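Local structure of tonb-dependent siderophore receptor (5FR8) at residues G397-A401 with T549-S553; I27-A31 with Q366-V370; Q692-V697 with A727-F733. The protein probably takes part in the first step of iron uptake across the outer membrane by binding iron-chelating siderophores, possibly including ferric enterobactin. All coordinates share one frame. Residue numbers count along the deposited sequence, not the author numbering.

Contact 1: G397-A401 with T549-S553; sequences GDQLA and TVDGS
How long loops of an outer-membrane barrel pack on one another is illustrated where a short helix meets a short strand. Segment 397-401 is the end of helix 396-400: G397 to L400 stay helical, A401 N bonds to G397 O at 3.0 Å, and A401 then turns extended (-127/105). Segment 549-553 is fully extended and pairs antiparallel with strand 564-591. The closest CA atoms are those of Q399 and V550, 8.0 Å apart, so only side chains bridge the gap on the helical side. V550, with chi1 p, has the most surface covered and points its CB at the helix. Q399 does the same from the opposite segment; its m, t chain with chi3 near 61° brings the amide alongside the strand, placing Q399 OE1 3.3 Å from V550 CG2 and Q399 NE2 2.6 Å from D551 O, a hydrogen bond with an N-H...O angle of 161°. L400 (m, t) adds an apolar contact, L400 CD2 to V550 CB at 4.2 Å, and also touches I569. D551 contributes its carbonyl while its CB points away. Just 176 Å² is buried, so the join rests on one side-chain-to-backbone hydrogen bond beside a small aliphatic patch.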
loop_
_atom_site.group_PDB
_atom_site.type_symbol
_atom_site.label_atom_id
_atom_site.label_comp_id
_atom_site.label_asym_id
_atom_site.label_seq_id
_atom_site.Cartn_x
_atom_site.Cartn_y
_atom_site.Cartn_z
ATOM N N GLY A 397 -10.355 23.459 -20.936
ATOM C CA GLY A 397 -9.544 22.322 -21.385
ATOM C C GLY A 397 -9.289 22.258 -22.886
ATOM O O GLY A 397 -8.351 21.612 -23.347
ATOM N N ASP A 398 -10.148 22.892 -23.657
ATOM C CA ASP A 398 -9.926 22.960 -25.084
ATOM C C ASP A 398 -8.680 23.782 -25.352
ATOM O O ASP A 398 -8.015 23.597 -26.368
ATOM C CB ASP A 398 -11.147 23.554 -25.793
ATOM C CG ASP A 398 -12.342 22.614 -25.759
ATOM O OD1 ASP A 398 -12.123 21.375 -25.805
ATOM O OD2 ASP A 398 -13.491 23.118 -25.682
ATOM N N GLN A 399 -8.352 24.683 -24.432
ATOM C CA GLN A 399 -7.212 25.578 -24.642
ATOM C C GLN A 399 -5.948 25.023 -23.995
ATOM O O GLN A 399 -4.874 25.020 -24.605
ATOM C CB GLN A 399 -7.519 26.971 -24.091
ATOM C CG GLN A 399 -8.698 27.626 -24.769
ATOM C CD GLN A 399 -9.109 28.894 -24.074
ATOM O OE1 GLN A 399 -8.323 29.836 -23.988
ATOM N NE2 GLN A 399 -10.340 28.937 -23.584
ATOM N N LEU A 400 -6.086 24.558 -22.755
ATOM C CA LEU A 400 -4.959 24.052 -21.993
ATOM C C LEU A 400 -4.506 22.637 -22.414
ATOM O O LEU A 400 -3.318 22.329 -22.334
ATOM C CB LEU A 400 -5.286 24.059 -20.497
ATOM C CG LEU A 400 -5.580 25.401 -19.820
ATOM C CD1 LEU A 400 -5.569 25.224 -18.307
ATOM C CD2 LEU A 400 -4.595 26.486 -20.235
ATOM N N ALA A 401 -5.429 21.782 -22.855
ATOM C CA ALA A 401 -5.103 20.383 -23.124
ATOM C C ALA A 401 -5.531 19.992 -24.521
ATOM O O ALA A 401 -6.715 19.804 -24.780
ATOM C CB ALA A 401 -5.786 19.483 -22.117
ATOM N N THR A 549 -3.422 32.345 -16.261
ATOM C CA THR A 549 -4.874 32.369 -16.259
ATOM C C THR A 549 -5.445 32.023 -17.640
ATOM O O THR A 549 -4.743 32.153 -18.637
ATOM C CB THR A 549 -5.353 33.743 -15.799
ATOM O OG1 THR A 549 -6.775 33.734 -15.695
ATOM C CG2 THR A 549 -4.911 34.829 -16.769
ATOM N N VAL A 550 -6.701 31.560 -17.692
ATOM C CA VAL A 550 -7.363 31.223 -18.974
ATOM C C VAL A 550 -8.857 31.517 -18.945
ATOM O O VAL A 550 -9.497 31.347 -17.905
ATOM C CB VAL A 550 -7.195 29.728 -19.346
ATOM C CG1 VAL A 550 -7.889 28.819 -18.338
ATOM C CG2 VAL A 550 -7.735 29.455 -20.743
ATOM N N ASP A 551 -9.410 31.928 -20.093
ATOM C CA ASP A 551 -10.847 32.224 -20.226
ATOM C C ASP A 551 -11.609 31.084 -20.866
ATOM O O ASP A 551 -11.363 30.728 -22.016
ATOM C CB ASP A 551 -11.077 33.484 -21.053
ATOM C CG ASP A 551 -10.985 34.737 -20.227
ATOM O OD1 ASP A 551 -11.517 34.745 -19.087
ATOM O OD2 ASP A 551 -10.372 35.707 -20.723
ATOM N N GLY A 552 -12.558 30.535 -20.115
ATOM C CA GLY A 552 -13.249 29.321 -20.504
ATOM C C GLY A 552 -14.728 29.550 -20.743
ATOM O O GLY A 552 -15.472 29.997 -19.870
ATOM N N SER A 553 -15.162 29.216 -21.943
ATOM C CA SER A 553 -16.551 29.369 -22.284
ATOM C C SER A 553 -17.325 28.147 -21.817
ATOM O O SER A 553 -16.849 27.016 -21.919
ATOM C CB SER A 553 -16.698 29.574 -23.782
ATOM O OG SER A 553 -15.843 30.627 -24.187
#

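Contact 2: I27-A31 with Q366-V370; sequences IFVTA and QVLTV
TonB-dependent receptors hold a plug inside their barrel, and here its first modelled residues run along the wall. I27 begins an irregular, largely extended run that passes strand 365-380, with T30 nearest V367 (CA to CA 5.7 Å). F28, chi1 p, directs its CB at the strand and sets F28 CB 4.0 Å from V367 CG2; its side chain also touches P359. V29 points away, but V29 O lies 3.4 Å from V367 CG2 and accepts a hydrogen bond from N420. T30 (chi1 m) holds the N-cap position of helix 31-34; T30 CA is 3.8 Å from V367 CG1, and T30 CG2 comes within 3.0 Å of T369 OG1. A31, the first helical residue, touches E418. From the extended strand, V367 (chi1 t) and T369 (chi1 m) project inward. IFVTA resembles the TonB boxes of relatives and is probably part of that element. No hydrogen bond joins the two segments, so van der Waals packing around V367 carries their 219 Å² interface.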
loop_
_atom_site.group_PDB
_atom_site.type_symbol
_atom_site.label_atom_id
_atom_site.label_comp_id
_atom_site.label_asym_id
_atom_site.label_seq_id
_atom_site.Cartn_x
_atom_site.Cartn_y
_atom_site.Cartn_z
ATOM N N ILE A 27 28.555 -20.332 1.745
ATOM C CA ILE A 27 28.286 -19.705 0.421
ATOM C C ILE A 27 28.061 -18.193 0.568
ATOM O O ILE A 27 27.782 -17.690 1.660
ATOM C CB ILE A 27 27.085 -20.389 -0.299
ATOM C CG1 ILE A 27 27.165 -20.211 -1.830
ATOM C CG2 ILE A 27 25.760 -19.870 0.251
ATOM C CD1 ILE A 27 26.266 -21.138 -2.630
ATOM N N PHE A 28 28.174 -17.484 -0.551
ATOM C CA PHE A 28 28.223 -16.018 -0.555
ATOM C C PHE A 28 26.913 -15.304 -0.202
ATOM O O PHE A 28 25.826 -15.866 -0.318
ATOM C CB PHE A 28 28.739 -15.503 -1.915
ATOM C CG PHE A 28 27.792 -15.740 -3.097
ATOM C CD1 PHE A 28 26.714 -14.883 -3.347
ATOM C CD2 PHE A 28 28.015 -16.787 -3.985
ATOM C CE1 PHE A 28 25.874 -15.083 -4.429
ATOM C CE2 PHE A 28 27.178 -16.989 -5.065
ATOM C CZ PHE A 28 26.112 -16.135 -5.286
ATOM N N VAL A 29 27.028 -14.044 0.205
ATOM C CA VAL A 29 25.865 -13.269 0.612
ATOM C C VAL A 29 25.841 -11.923 -0.105
ATOM O O VAL A 29 26.726 -11.092 0.078
ATOM C CB VAL A 29 25.835 -13.037 2.133
ATOM C CG1 VAL A 29 24.500 -12.434 2.560
ATOM C CG2 VAL A 29 26.062 -14.340 2.869
ATOM N N THR A 30 24.810 -11.725 -0.928
ATOM C CA THR A 30 24.647 -10.526 -1.745
ATOM C C THR A 30 24.272 -9.327 -0.844
ATOM O O THR A 30 23.878 -9.482 0.328
ATOM C CB THR A 30 23.567 -10.798 -2.842
ATOM O OG1 THR A 30 24.119 -11.675 -3.834
ATOM C CG2 THR A 30 23.051 -9.525 -3.557
ATOM N N ALA A 31 24.411 -8.128 -1.396
ATOM C CA ALA A 31 23.926 -6.928 -0.737
ATOM C C ALA A 31 22.453 -7.059 -0.370
ATOM O O ALA A 31 22.073 -6.744 0.761
ATOM C CB ALA A 31 24.135 -5.714 -1.632
ATOM N N GLN A 366 34.259 -9.629 -0.928
ATOM C CA GLN A 366 33.152 -8.828 -1.471
ATOM C C GLN A 366 32.155 -9.649 -2.272
ATOM O O GLN A 366 32.432 -10.757 -2.692
ATOM C CB GLN A 366 33.682 -7.695 -2.353
ATOM C CG GLN A 366 34.622 -6.728 -1.649
ATOM C CD GLN A 366 35.497 -5.996 -2.646
ATOM O OE1 GLN A 366 36.689 -6.268 -2.753
ATOM N NE2 GLN A 366 34.906 -5.080 -3.391
ATOM N N VAL A 367 30.979 -9.085 -2.478
ATOM C CA VAL A 367 30.016 -9.653 -3.387
ATOM C C VAL A 367 29.434 -8.487 -4.179
ATOM O O VAL A 367 28.633 -7.703 -3.655
ATOM C CB VAL A 367 28.919 -10.442 -2.644
ATOM C CG1 VAL A 367 27.898 -11.004 -3.640
ATOM C CG2 VAL A 367 29.536 -11.565 -1.831
ATOM N N LEU A 368 29.866 -8.354 -5.432
ATOM C CA LEU A 368 29.395 -7.272 -6.282
ATOM C C LEU A 368 28.108 -7.654 -6.974
ATOM O O LEU A 368 28.081 -8.601 -7.757
ATOM C CB LEU A 368 30.444 -6.931 -7.323
ATOM C CG LEU A 368 30.099 -5.745 -8.210
ATOM C CD1 LEU A 368 30.294 -4.442 -7.450
ATOM C CD2 LEU A 368 30.939 -5.755 -9.484
ATOM N N THR A 369 27.037 -6.918 -6.683
ATOM C CA THR A 369 25.811 -6.988 -7.485
ATOM C C THR A 369 25.803 -5.876 -8.551
ATOM O O THR A 369 26.149 -4.732 -8.267
ATOM C CB THR A 369 24.553 -6.892 -6.602
ATOM O OG1 THR A 369 24.417 -8.100 -5.846
ATOM C CG2 THR A 369 23.317 -6.711 -7.437
ATOM N N VAL A 370 25.429 -6.218 -9.783
ATOM C CA VAL A 370 25.254 -5.205 -10.821
ATOM C C VAL A 370 23.998 -5.519 -11.628
ATOM O O VAL A 370 23.759 -6.674 -11.968
ATOM C CB VAL A 370 26.491 -5.125 -11.712
ATOM C CG1 VAL A 370 26.835 -6.506 -12.240
ATOM C CG2 VAL A 370 26.263 -4.126 -12.833
#

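Contact 3: Q692-V697 with A727-F733; sequences QISTRV and ASLKYSF
This is an antiparallel beta ladder between the last two strands of the TonB-dependent receptor barrel, 693-700 and 724-731; the latter also pairs with the first, 167-177, closing the cylinder. The axes of 693-697 and 727-731 approach to 4.5 Å, with N-to-C directions at 172°. I693 faces Y731 and V697 faces A727 in non-hydrogen-bonded pairs, and R696 with S728 forms a hydrogen-bonded one; the pairs between, S694-K730 and T695-L729, are loose. S694 N to K730 O is 3.0 Å and S728 N to R696 O 2.9 Å, while R696 N to S728 O, also 2.9 Å, is weak. R696, S728, S694 and K730 face the plug; R696 touches P53 and salt-bridges D636, and K730 meets K46. The outward face of I693, T695, V697, A727, L729 and Y731 is mostly apolar and probably meets lipid. Residues 727-733 end the predicted TonB C-terminal box, its last aromatic characteristic of outer-membrane barrels. Nearby, I693 (m, t) packs against Y731 (chi1 m), with I693 CG1 3.8 Å from Y731 CD1.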
loop_
_atom_site.group_PDB
_atom_site.type_symbol
_atom_site.label_atom_id
_atom_site.label_comp_id
_atom_site.label_asym_id
_atom_site.label_seq_id
_atom_site.Cartn_x
_atom_site.Cartn_y
_atom_site.Cartn_z
ATOM N N GLN A 692 -3.530 -34.527 9.271
ATOM C CA GLN A 692 -4.189 -33.994 8.074
ATOM C C GLN A 692 -5.054 -32.786 8.386
ATOM O O GLN A 692 -5.114 -31.845 7.597
ATOM C CB GLN A 692 -5.080 -35.061 7.423
ATOM C CG GLN A 692 -4.345 -36.057 6.538
ATOM C CD GLN A 692 -3.539 -37.061 7.347
ATOM O OE1 GLN A 692 -3.748 -37.238 8.555
ATOM N NE2 GLN A 692 -2.613 -37.727 6.682
ATOM N N ILE A 693 -5.733 -32.817 9.531
ATOM C CA ILE A 693 -6.736 -31.802 9.831
ATOM C C ILE A 693 -6.348 -30.875 10.971
ATOM O O ILE A 693 -6.052 -31.312 12.072
ATOM C CB ILE A 693 -8.093 -32.447 10.129
ATOM C CG1 ILE A 693 -8.588 -33.171 8.869
ATOM C CG2 ILE A 693 -9.098 -31.392 10.572
ATOM C CD1 ILE A 693 -9.552 -34.299 9.146
ATOM N N SER A 694 -6.334 -29.586 10.662
ATOM C CA SER A 694 -6.142 -28.543 11.645
ATOM C C SER A 694 -7.448 -27.808 11.793
ATOM O O SER A 694 -8.367 -28.000 11.000
ATOM C CB SER A 694 -5.071 -27.567 11.181
ATOM O OG SER A 694 -3.795 -28.135 11.377
ATOM N N THR A 695 -7.533 -26.984 12.833
ATOM C CA THR A 695 -8.668 -26.099 13.043
ATOM C C THR A 695 -8.288 -25.100 14.117
ATOM O O THR A 695 -7.429 -25.378 14.948
ATOM C CB THR A 695 -9.951 -26.847 13.464
ATOM O OG1 THR A 695 -10.982 -25.893 13.729
ATOM C CG2 THR A 695 -9.720 -27.708 14.705
ATOM N N ARG A 696 -8.925 -23.938 14.075
ATOM C CA ARG A 696 -8.610 -22.837 14.975
ATOM C C ARG A 696 -9.853 -21.996 15.186
ATOM O O ARG A 696 -10.400 -21.458 14.230
ATOM C CB ARG A 696 -7.492 -21.958 14.403
ATOM C CG ARG A 696 -7.055 -20.857 15.358
ATOM C CD ARG A 696 -5.714 -20.233 14.998
ATOM N NE ARG A 696 -4.579 -21.143 15.196
ATOM C CZ ARG A 696 -3.955 -21.363 16.358
ATOM N NH1 ARG A 696 -4.338 -20.731 17.466
ATOM N NH2 ARG A 696 -2.935 -22.219 16.415
ATOM N N VAL A 697 -10.305 -21.896 16.431
ATOM C CA VAL A 697 -11.454 -21.072 16.756
ATOM C C VAL A 697 -10.980 -19.950 17.668
ATOM O O VAL A 697 -10.112 -20.158 18.525
ATOM C CB VAL A 697 -12.576 -21.897 17.434
ATOM C CG1 VAL A 697 -13.819 -21.051 17.649
ATOM C CG2 VAL A 697 -12.927 -23.114 16.591
ATOM N N ALA A 727 -13.358 -18.609 12.825
ATOM C CA ALA A 727 -12.820 -19.983 12.834
ATOM C C ALA A 727 -12.292 -20.397 11.465
ATOM O O ALA A 727 -12.825 -19.986 10.446
ATOM C CB ALA A 727 -13.875 -20.971 13.299
ATOM N N SER A 728 -11.237 -21.204 11.455
ATOM C CA SER A 728 -10.618 -21.645 10.211
ATOM C C SER A 728 -10.146 -23.086 10.328
ATOM O O SER A 728 -9.479 -23.434 11.300
ATOM C CB SER A 728 -9.426 -20.756 9.869
ATOM O OG SER A 728 -8.327 -21.020 10.728
ATOM N N LEU A 729 -10.481 -23.916 9.342
ATOM C CA LEU A 729 -10.022 -25.301 9.334
ATOM C C LEU A 729 -9.329 -25.657 8.017
ATOM O O LEU A 729 -9.747 -25.242 6.929
ATOM C CB LEU A 729 -11.167 -26.261 9.638
ATOM C CG LEU A 729 -11.994 -26.761 8.461
ATOM C CD1 LEU A 729 -11.318 -27.963 7.820
ATOM C CD2 LEU A 729 -13.389 -27.134 8.920
ATOM N N LYS A 730 -8.264 -26.441 8.139
ATOM C CA LYS A 730 -7.320 -26.666 7.062
ATOM C C LYS A 730 -7.059 -28.152 6.894
ATOM O O LYS A 730 -6.606 -28.824 7.817
ATOM C CB LYS A 730 -6.023 -25.918 7.376
ATOM C CG LYS A 730 -4.856 -26.170 6.428
ATOM C CD LYS A 730 -3.881 -24.984 6.418
ATOM C CE LYS A 730 -2.710 -25.162 7.371
ATOM N NZ LYS A 730 -1.794 -26.243 6.906
ATOM N N TYR A 731 -7.394 -28.660 5.712
ATOM C CA TYR A 731 -6.993 -29.997 5.291
ATOM C C TYR A 731 -5.594 -29.916 4.727
ATOM O O TYR A 731 -5.204 -28.914 4.136
ATOM C CB TYR A 731 -7.941 -30.572 4.228
ATOM C CG TYR A 731 -9.323 -30.849 4.758
ATOM C CD1 TYR A 731 -9.619 -32.056 5.383
ATOM C CD2 TYR A 731 -10.331 -29.889 4.671
ATOM C CE1 TYR A 731 -10.882 -32.304 5.897
ATOM C CE2 TYR A 731 -11.598 -30.127 5.178
ATOM C CZ TYR A 731 -11.868 -31.339 5.791
ATOM O OH TYR A 731 -13.126 -31.586 6.296
ATOM N N SER A 732 -4.834 -30.977 4.924
ATOM C CA SER A 732 -3.503 -31.015 4.419
ATOM C C SER A 732 -3.177 -32.440 3.973
ATOM O O SER A 732 -3.034 -33.355 4.784
ATOM C CB SER A 732 -2.569 -30.511 5.503
ATOM O OG SER A 732 -1.543 -29.734 4.937
ATOM N N PHE A 733 -3.080 -32.614 2.663
ATOM C CA PHE A 733 -2.906 -33.924 2.069
ATOM C C PHE A 733 -1.685 -33.868 1.149
ATOM O O PHE A 733 -0.565 -33.663 1.629
ATOM C CB PHE A 733 -4.174 -34.348 1.292
ATOM C CG PHE A 733 -5.464 -34.314 2.112
ATOM C CD1 PHE A 733 -5.710 -35.263 3.105
ATOM C CD2 PHE A 733 -6.454 -33.353 1.863
ATOM C CE1 PHE A 733 -6.895 -35.244 3.834
ATOM C CE2 PHE A 733 -7.638 -33.333 2.592
ATOM C CZ PHE A 733 -7.858 -34.278 3.576
ATOM O OXT PHE A 733 -1.785 -34.004 -0.076
#

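In the fold
Each contact reaches the same large sheet, which curls into the barrel and runs on into its loops, yet none touches another. Contacts 2 and 3 belong to its periplasmic end, with the first modelled and the last residues; their centres are about 41 Å apart, their nearest atoms about 29 Å. Contact 1 belongs to the extracellular loops, its centre about 55 Å from that of contact 2 and about 62 Å from that of contact 3, across the chain's centre. Strand 365-380 of contact 2 leads into helix 396-400 of contact 1, consistent with that strand crossing the membrane from the plug-side end to the outer loops. The three exemplify loop packing, plug seating and wall closure.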